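Local atomic coordinates of phosphopantetheine attachment site family protein (Acinetobacter baumannii, PDB entry 4HKG), a protein that probably carries amino acid or peptide intermediates on a phosphopantetheine arm, as a free-standing peptidyl carrier protein of an uncharacterized secondary metabolic pathway. Residues A[58-61]-A[62-66]. Numbering follows the deposited sequence.
Sequences LELE and PTLLW
Leu-60 and Leu-64 meet through their branch ends, with the two side chains crossing at about a right angle. CD1 of Leu-64 is the touching methyl. It lies 3.6 Å from CD2 of Leu-60 and 3.8 Å from CB of Leu-60, so it rests along one flank of that side chain. In Leu-64, CG stands anti to the carbonyl carbon (chi1 -75°), which sets it 3.4 Å from Glu-61 O and carries CD1 on toward Leu-60. The same oxygen accepts a hydrogen bond from Leu-64 N at 3.0 Å, fairly straight at the hydrogen (160°). The donor sits well above the carbonyl plane of Glu-61. This bond closes a type I beta turn from Glu-61 to Leu-64, with Pro-62 and Thr-63 at its corners. At the surface, Glu-61 reaches out with an extended chain. Its OE1 comes within 3.1 Å of Thr-63 OG1, though the two oxygens are not aligned for a hydrogen bond. The turn leads from helix 42-56 into the short helix 64-67 of the carrier-protein helix bundle. Leu-60 packs on Leu-52 and Pro-62 on Leu-46 and Ser-49, all of helix 42-56, while Leu-64 touches Tyr-77 of helix 71-82.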
loop_
_atom_site.group_PDB
_atom_site.type_symbol
_atom_site.label_atom_id
_atom_site.label_comp_id
_atom_site.label_asym_id
_atom_site.label_seq_id
_atom_site.Cartn_x
_atom_site.Cartn_y
_atom_site.Cartn_z
ATOM N N LEU A 58 -8.416 -7.272 -7.804
ATOM C CA LEU A 58 -9.415 -6.316 -7.345
ATOM C C LEU A 58 -9.319 -5.042 -8.163
ATOM O O LEU A 58 -8.261 -4.729 -8.713
ATOM C CB LEU A 58 -9.167 -5.959 -5.882
ATOM C CG LEU A 58 -9.271 -7.067 -4.838
ATOM C CD1 LEU A 58 -8.726 -6.550 -3.511
ATOM C CD2 LEU A 58 -10.712 -7.511 -4.691
ATOM N N GLU A 59 -10.422 -4.308 -8.240
ATOM C CA GLU A 59 -10.386 -2.950 -8.757
ATOM C C GLU A 59 -10.093 -2.044 -7.579
ATOM O O GLU A 59 -10.795 -2.088 -6.572
ATOM C CB GLU A 59 -11.718 -2.576 -9.393
ATOM C CG GLU A 59 -11.736 -1.178 -9.973
ATOM C CD GLU A 59 -12.647 -1.064 -11.173
ATOM O OE1 GLU A 59 -12.726 0.039 -11.751
ATOM O OE2 GLU A 59 -13.278 -2.080 -11.540
ATOM N N LEU A 60 -9.049 -1.233 -7.702
ATOM C CA LEU A 60 -8.547 -0.433 -6.586
ATOM C C LEU A 60 -8.209 0.969 -7.061
ATOM O O LEU A 60 -7.267 1.148 -7.831
ATOM C CB LEU A 60 -7.297 -1.079 -5.993
ATOM C CG LEU A 60 -7.453 -2.502 -5.464
ATOM C CD1 LEU A 60 -6.082 -3.104 -5.223
ATOM C CD2 LEU A 60 -8.264 -2.518 -4.182
ATOM N N GLU A 61 -8.966 1.964 -6.611
ATOM C CA GLU A 61 -8.713 3.356 -6.985
ATOM C C GLU A 61 -7.491 3.903 -6.252
ATOM O O GLU A 61 -7.244 3.538 -5.106
ATOM C CB GLU A 61 -9.915 4.234 -6.633
ATOM C CG GLU A 61 -11.188 3.959 -7.411
ATOM C CD GLU A 61 -12.361 4.781 -6.896
ATOM O OE1 GLU A 61 -12.181 5.557 -5.931
ATOM O OE2 GLU A 61 -13.470 4.657 -7.456
ATOM N N PRO A 62 -6.749 4.828 -6.890
ATOM C CA PRO A 62 -5.582 5.407 -6.215
ATOM C C PRO A 62 -5.961 6.190 -4.955
ATOM O O PRO A 62 -5.151 6.319 -4.035
ATOM C CB PRO A 62 -4.984 6.334 -7.278
ATOM C CG PRO A 62 -5.437 5.748 -8.579
ATOM C CD PRO A 62 -6.825 5.238 -8.302
ATOM N N THR A 63 -7.193 6.696 -4.915
ATOM C CA THR A 63 -7.699 7.401 -3.739
ATOM C C THR A 63 -7.858 6.492 -2.519
ATOM O O THR A 63 -8.087 6.979 -1.416
ATOM C CB THR A 63 -9.032 8.126 -4.028
ATOM O OG1 THR A 63 -9.907 7.235 -4.722
ATOM C CG2 THR A 63 -8.791 9.370 -4.891
ATOM N N LEU A 64 -7.738 5.177 -2.694
ATOM C CA LEU A 64 -7.698 4.295 -1.525
ATOM C C LEU A 64 -6.513 4.631 -0.621
ATOM O O LEU A 64 -6.570 4.385 0.589
ATOM C CB LEU A 64 -7.632 2.826 -1.934
ATOM C CG LEU A 64 -8.939 2.237 -2.458
ATOM C CD1 LEU A 64 -8.687 0.848 -3.015
ATOM C CD2 LEU A 64 -10.024 2.200 -1.379
ATOM N N LEU A 65 -5.441 5.192 -1.183
ATOM C CA LEU A 65 -4.295 5.578 -0.358
ATOM C C LEU A 65 -4.560 6.871 0.400
ATOM O O LEU A 65 -3.811 7.213 1.302
ATOM C CB LEU A 65 -2.993 5.663 -1.167
ATOM C CG LEU A 65 -2.311 4.321 -1.473
ATOM C CD1 LEU A 65 -2.993 3.565 -2.612
ATOM C CD2 LEU A 65 -0.830 4.527 -1.768
ATOM N N TRP A 66 -5.632 7.580 0.038
ATOM C CA TRP A 66 -6.129 8.697 0.844
ATOM C C TRP A 66 -7.068 8.173 1.935
ATOM O O TRP A 66 -6.971 8.565 3.105
ATOM C CB TRP A 66 -6.844 9.720 -0.050
ATOM C CG TRP A 66 -7.423 10.903 0.667
ATOM C CD1 TRP A 66 -8.701 11.038 1.131
ATOM C CD2 TRP A 66 -6.756 12.135 0.962
ATOM N NE1 TRP A 66 -8.862 12.271 1.714
ATOM C CE2 TRP A 66 -7.688 12.962 1.622
ATOM C CE3 TRP A 66 -5.462 12.614 0.740
ATOM C CZ2 TRP A 66 -7.360 14.245 2.058
ATOM C CZ3 TRP A 66 -5.142 13.888 1.176
ATOM C CH2 TRP A 66 -6.088 14.688 1.827
#